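Local atomic coordinates of G protein alpha subunit (Entamoeba histolytica, PDB entry 4FID), a protein that probably acts as a GTP-binding and GTP-hydrolysing switch that relays signals from membrane receptors, as the alpha subunit of a heterotrimeric G protein. Residues 88-91 with 92-95; 260-263 with 264-267; 327-330 with 331-335. All blocks are in the same frame, centred on the assembly; numbering follows the deposited sequence.

How the interactions relate
Three single-helix contacts, met in chain order, illustrate how one G-alpha chain builds its turns and helix ends. Interaction 1 lies around the start of helix 90-99, in the all-helical domain. Interaction 2 starts helix 263-275 and interaction 3 ends helix 312-332, both in the Ras-like domain; interaction 3 packs on strand 6-12 of its mixed sheet. The centres are about 39 Å apart for interactions 1 and 2, about 34 Å for 2 and 3, and about 56 Å for 1 and 3, which lie on opposite sides of the chain's centre. None touches another. GDP sits between the two domains; interactions 1 and 3 lie away from its site, while interaction 2 packs on helix 238-247, whose start carries the GDP-binding Asp-239.

Interaction 1: 88-91 with 92-95; sequences PELV and GDVE
The side chains of Leu-90 and Val-94, one helical turn apart, are brought together by their first torsions: CG of Leu-90 is trans to its own backbone N (chi1 -172°), while CG2 of Val-94 lies beside its backbone N, with CG1 taking the trans place (chi1 166°). The two side chains approach at a slant, and the leucine fork straddles a single methyl, with Leu-90 CD1 and CD2 each 3.9 Å from Val-94 CG2. Beneath this apolar pair runs the i to i+4 hydrogen bonding of an alpha-helix. Val-94 N reaches Leu-90 O at 3.1 Å, a nearly straight bond (167° at the hydrogen). Its neighbours are Asp-93 N to Glu-89 O at 3.2 Å and Glu-95 N to Val-91 O, also at 3.2 Å. On another flank Val-91 and Glu-95 lie side by side and point the same way, the methyl CG1 of Val-91 coming 3.9 Å from Glu-95 OE2. A water accepts from Gly-92 N at 2.8 Å and also lies against Pro-88 O. The carboxylate of Asp-93 lies over the preceding turn, near the carbonyl oxygens of Glu-89 and Leu-90, and its OD2 is hydrogen-bonded to Ser-73 OG. Val-94 and Glu-95 pack on Val-126 of helix 126-129, while Leu-90 rests on Phe-76. Thus buried methyl groups meet next to a buried carboxylate that is bonded to a hydroxyl, while a water takes the amide of Gly-92.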
loop_
_atom_site.group_PDB
_atom_site.type_symbol
_atom_site.label_atom_id
_atom_site.label_comp_id
_atom_site.label_asym_id
_atom_site.label_seq_id
_atom_site.Cartn_x
_atom_site.Cartn_y
_atom_site.Cartn_z
ATOM N N PRO A 88 -6.536 23.122 -21.500
ATOM C CA PRO A 88 -7.047 22.205 -22.527
ATOM C C PRO A 88 -5.989 21.246 -23.066
ATOM O O PRO A 88 -6.315 20.119 -23.452
ATOM C CB PRO A 88 -7.545 23.147 -23.636
ATOM C CG PRO A 88 -6.979 24.503 -23.301
ATOM C CD PRO A 88 -6.793 24.534 -21.822
ATOM N N GLU A 89 -4.737 21.688 -23.071
ATOM C CA GLU A 89 -3.639 20.891 -23.615
ATOM C C GLU A 89 -3.004 19.907 -22.620
ATOM O O GLU A 89 -2.146 19.106 -22.995
ATOM C CB GLU A 89 -2.575 21.822 -24.176
ATOM C CG GLU A 89 -2.586 23.173 -23.507
ATOM C CD GLU A 89 -2.828 24.280 -24.492
ATOM O OE1 GLU A 89 -1.834 24.911 -24.909
ATOM O OE2 GLU A 89 -4.005 24.507 -24.858
ATOM N N LEU A 90 -3.430 19.960 -21.363
ATOM C CA LEU A 90 -2.862 19.076 -20.363
ATOM C C LEU A 90 -3.064 17.620 -20.765
ATOM O O LEU A 90 -2.100 16.880 -20.913
ATOM C CB LEU A 90 -3.431 19.365 -18.972
ATOM C CG LEU A 90 -2.804 18.647 -17.775
ATOM C CD1 LEU A 90 -3.471 17.289 -17.547
ATOM C CD2 LEU A 90 -1.306 18.491 -17.957
ATOM N N VAL A 91 -4.310 17.210 -20.957
ATOM C CA VAL A 91 -4.588 15.840 -21.378
ATOM C C VAL A 91 -3.655 15.380 -22.503
ATOM O O VAL A 91 -3.037 14.317 -22.429
ATOM C CB VAL A 91 -6.023 15.690 -21.871
ATOM C CG1 VAL A 91 -6.326 14.236 -22.123
ATOM C CG2 VAL A 91 -6.975 16.260 -20.857
ATOM N N GLY A 92 -3.557 16.195 -23.545
ATOM C CA GLY A 92 -2.881 15.785 -24.745
ATOM C C GLY A 92 -1.429 15.482 -24.500
ATOM O O GLY A 92 -0.910 14.482 -24.980
ATOM N N ASP A 93 -0.747 16.340 -23.756
ATOM C CA ASP A 93 0.679 16.114 -23.602
ATOM C C ASP A 93 1.047 15.144 -22.484
ATOM O O ASP A 93 2.141 14.591 -22.481
ATOM C CB ASP A 93 1.503 17.415 -23.630
ATOM C CG ASP A 93 1.150 18.359 -22.539
ATOM O OD1 ASP A 93 0.199 18.043 -21.786
ATOM O OD2 ASP A 93 1.853 19.389 -22.424
ATOM N N VAL A 94 0.120 14.890 -21.567
ATOM C CA VAL A 94 0.277 13.740 -20.690
ATOM C C VAL A 94 0.350 12.445 -21.514
ATOM O O VAL A 94 1.201 11.589 -21.249
ATOM C CB VAL A 94 -0.828 13.644 -19.603
ATOM C CG1 VAL A 94 -0.824 12.268 -18.945
ATOM C CG2 VAL A 94 -0.654 14.739 -18.557
ATOM N N GLU A 95 -0.511 12.304 -22.525
ATOM C CA GLU A 95 -0.534 11.074 -23.338
ATOM C C GLU A 95 0.697 10.927 -24.224
ATOM O O GLU A 95 1.240 9.831 -24.366
ATOM C CB GLU A 95 -1.760 11.023 -24.226
ATOM C CG GLU A 95 -3.044 10.763 -23.522
ATOM C CD GLU A 95 -4.205 11.287 -24.327
ATOM O OE1 GLU A 95 -3.954 12.078 -25.265
ATOM O OE2 GLU A 95 -5.359 10.923 -24.024
HETATM O O HOH W 1 -5.048 18.351 -24.527
#

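Interaction 2: 260-263 with 264-267; sequences GDNA and VMGA
The backbone is extended at Asn-262 and helical from Ala-263 onward, which lets the first two main-chain bonds of the helix form, Gly-266 N to Asn-262 O at 2.9 Å and Ala-267 N to Ala-263 O at 3.0 Å. The side chain of Asn-262 then folds back over the amides of that first turn. With its CG opposite the main-chain N (chi1 -174°), OD1 is carried to Met-265 N at 3.0 Å along a nearly straight N-H (169°). The donor sits well above the plane of the side-chain amide, 60° out of it, and so does not use a lone pair. The same OD1 takes a second, weak bond from Val-264 N at 2.9 Å, so one oxygen serves two amides that lack a preceding helical carbonyl. Met-265, a selenomethionine, crosses the asparagine at about a right angle, its CG lying 3.7 Å from Asn-262 ND2. Ala-263 packs on Met-238 and Glu-242, and Ala-267 on Phe-241, joining this turn to helix 238-247, whose beginning carries the GDP-binding Asp-239. The arrangement is that of an asparagine N-cap, here opening helix 263-275 of the Ras-like domain.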
loop_
_atom_site.group_PDB
_atom_site.type_symbol
_atom_site.label_atom_id
_atom_site.label_comp_id
_atom_site.label_asym_id
_atom_site.label_seq_id
_atom_site.Cartn_x
_atom_site.Cartn_y
_atom_site.Cartn_z
ATOM N N GLY A 260 17.520 -15.895 -6.125
ATOM C CA GLY A 260 17.389 -15.211 -7.396
ATOM C C GLY A 260 16.027 -14.614 -7.710
ATOM O O GLY A 260 15.365 -14.012 -6.856
ATOM N N ASP A 261 15.622 -14.797 -8.960
ATOM C CA ASP A 261 14.449 -14.160 -9.547
ATOM C C ASP A 261 13.123 -14.655 -8.960
ATOM O O ASP A 261 12.052 -14.086 -9.255
ATOM C CB ASP A 261 14.459 -14.416 -11.063
ATOM C CG ASP A 261 13.634 -13.402 -11.835
ATOM O OD1 ASP A 261 13.096 -12.471 -11.183
ATOM O OD2 ASP A 261 13.526 -13.531 -13.082
ATOM N N ASN A 262 13.197 -15.714 -8.147
ATOM C CA ASN A 262 12.007 -16.370 -7.596
ATOM C C ASN A 262 11.286 -15.566 -6.490
ATOM O O ASN A 262 11.720 -15.517 -5.331
ATOM C CB ASN A 262 12.371 -17.784 -7.132
ATOM C CG ASN A 262 11.168 -18.595 -6.683
ATOM O OD1 ASN A 262 10.207 -18.061 -6.126
ATOM N ND2 ASN A 262 11.227 -19.901 -6.907
ATOM N N ALA A 263 10.170 -14.955 -6.856
ATOM C CA ALA A 263 9.498 -14.021 -5.982
ATOM C C ALA A 263 8.918 -14.713 -4.754
ATOM O O ALA A 263 8.712 -14.075 -3.700
ATOM C CB ALA A 263 8.412 -13.269 -6.741
ATOM N N VAL A 264 8.649 -16.008 -4.880
ATOM C CA VAL A 264 8.114 -16.759 -3.756
ATOM C C VAL A 264 9.200 -16.987 -2.715
ATOM O O VAL A 264 9.040 -16.651 -1.531
ATOM C CB VAL A 264 7.490 -18.091 -4.187
ATOM C CG1 VAL A 264 7.514 -19.093 -3.037
ATOM C CG2 VAL A 264 6.066 -17.854 -4.638
HETATM N N MSE A 265 10.312 -17.542 -3.170
HETATM C CA MSE A 265 11.426 -17.792 -2.282
HETATM C C MSE A 265 11.913 -16.484 -1.654
HETATM O O MSE A 265 12.276 -16.468 -0.458
HETATM C CB MSE A 265 12.562 -18.479 -3.030
HETATM C CG MSE A 265 12.293 -19.939 -3.377
HETATM SE SE MSE A 265 13.910 -20.810 -4.058
HETATM C CE MSE A 265 14.341 -19.640 -5.546
ATOM N N GLY A 266 11.907 -15.403 -2.451
ATOM C CA GLY A 266 12.350 -14.102 -1.977
ATOM C C GLY A 266 11.419 -13.498 -0.927
ATOM O O GLY A 266 11.852 -12.824 0.012
ATOM N N ALA A 267 10.123 -13.739 -1.083
ATOM C CA ALA A 267 9.158 -13.186 -0.156
ATOM C C ALA A 267 9.271 -13.922 1.162
ATOM O O ALA A 267 9.107 -13.322 2.228
ATOM C CB ALA A 267 7.757 -13.274 -0.719
#

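Interaction 3: 327-330 with 331-335; sequences MKNM and AANGK
Met-330 O is gripped from both faces of its carbonyl plane: Asn-333 N donates to it from one side at 2.9 Å, Lys-335 N from the other at 3.0 Å. The bond from the main-chain amide of Lys-335 is the straighter, 168° at its hydrogen; the main-chain N of Asn-333 stands far above the plane, 67° out of it. Just before this point the helix is still regular, with Ala-331 N bonded to Met-327 O at 3.0 Å and Ala-332 N to Lys-328 O at 3.1 Å. Gly-334, with positive phi, then reverses the chain. Its N returns to Ala-331 O at 3.2 Å and completes, together with the Lys-335 to Met-330 bond, a Schellman motif that ends helix 312-332. Around this cap, Asn-333 swings its side chain back over the last turn, where it crosses that of Asn-329 at a slant, the two amide planes 66° apart; Asn-333 ND2 and Asn-329 ND2, 3.4 Å apart, are both donors and do not bond to each other. Further out, the selenomethionine Met-330 reaches inward to Ile-6 of strand 6-12 and to Asp-186, while Met-327 lies against Ile-6 and Ile-161, which seats the end of the helix on the sheet. The ammonium of Lys-335 makes a long, weak ion pair with Asp-186.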
loop_
_atom_site.group_PDB
_atom_site.type_symbol
_atom_site.label_atom_id
_atom_site.label_comp_id
_atom_site.label_asym_id
_atom_site.label_seq_id
_atom_site.Cartn_x
_atom_site.Cartn_y
_atom_site.Cartn_z
HETATM N N MSE A 327 -11.673 -16.984 13.696
HETATM C CA MSE A 327 -12.729 -17.781 14.355
HETATM C C MSE A 327 -12.176 -19.019 15.056
HETATM O O MSE A 327 -12.550 -19.309 16.204
HETATM C CB MSE A 327 -13.807 -18.235 13.368
HETATM C CG MSE A 327 -14.370 -17.139 12.488
HETATM SE SE MSE A 327 -15.952 -16.244 13.162
HETATM C CE MSE A 327 -15.507 -16.157 15.068
ATOM N N LYS A 328 -11.309 -19.759 14.360
ATOM C CA LYS A 328 -10.776 -20.988 14.926
ATOM C C LYS A 328 -10.051 -20.626 16.213
ATOM O O LYS A 328 -10.304 -21.183 17.282
ATOM C CB LYS A 328 -9.813 -21.692 13.968
ATOM C CG LYS A 328 -8.840 -22.639 14.720
ATOM C CD LYS A 328 -7.749 -23.259 13.836
ATOM C CE LYS A 328 -6.877 -24.263 14.614
ATOM N NZ LYS A 328 -6.006 -23.648 15.668
ATOM N N ASN A 329 -9.158 -19.657 16.094
ATOM C CA ASN A 329 -8.397 -19.205 17.230
ATOM C C ASN A 329 -9.255 -18.794 18.417
ATOM O O ASN A 329 -8.986 -19.211 19.535
ATOM C CB ASN A 329 -7.450 -18.079 16.825
ATOM C CG ASN A 329 -5.996 -18.452 17.044
ATOM O OD1 ASN A 329 -5.400 -19.174 16.238
ATOM N ND2 ASN A 329 -5.424 -17.984 18.159
HETATM N N MSE A 330 -10.286 -17.986 18.178
HETATM C CA MSE A 330 -11.104 -17.493 19.277
HETATM C C MSE A 330 -11.792 -18.649 19.991
HETATM O O MSE A 330 -11.859 -18.686 21.226
HETATM C CB MSE A 330 -12.148 -16.491 18.791
HETATM C CG MSE A 330 -11.634 -15.081 18.595
HETATM SE SE MSE A 330 -12.904 -14.069 17.503
HETATM C CE MSE A 330 -14.091 -13.344 18.865
ATOM N N ALA A 331 -12.303 -19.592 19.212
ATOM C CA ALA A 331 -12.941 -20.766 19.787
ATOM C C ALA A 331 -11.983 -21.468 20.755
ATOM O O ALA A 331 -12.338 -21.738 21.912
ATOM C CB ALA A 331 -13.410 -21.708 18.697
ATOM N N ALA A 332 -10.764 -21.727 20.291
ATOM C CA ALA A 332 -9.748 -22.356 21.131
ATOM C C ALA A 332 -9.280 -21.503 22.321
ATOM O O ALA A 332 -8.530 -21.988 23.164
ATOM C CB ALA A 332 -8.556 -22.789 20.286
ATOM N N ASN A 333 -9.709 -20.246 22.396
ATOM C CA ASN A 333 -9.277 -19.364 23.478
ATOM C C ASN A 333 -10.435 -18.992 24.378
ATOM O O ASN A 333 -10.333 -18.056 25.175
ATOM C CB ASN A 333 -8.663 -18.067 22.932
ATOM C CG ASN A 333 -7.365 -18.296 22.174
ATOM O OD1 ASN A 333 -6.546 -19.139 22.551
ATOM N ND2 ASN A 333 -7.167 -17.528 21.099
ATOM N N GLY A 334 -11.548 -19.698 24.218
ATOM C CA GLY A 334 -12.720 -19.446 25.031
ATOM C C GLY A 334 -13.396 -18.100 24.825
ATOM O O GLY A 334 -13.959 -17.535 25.761
ATOM N N LYS A 335 -13.346 -17.580 23.605
ATOM C CA LYS A 335 -14.082 -16.364 23.263
ATOM C C LYS A 335 -14.987 -16.702 22.086
ATOM O O LYS A 335 -14.586 -17.489 21.233
ATOM C CB LYS A 335 -13.099 -15.255 22.874
ATOM C CG LYS A 335 -11.836 -15.205 23.730
ATOM C CD LYS A 335 -11.319 -13.775 23.912
ATOM C CE LYS A 335 -10.374 -13.357 22.790
ATOM N NZ LYS A 335 -9.713 -12.033 23.054
#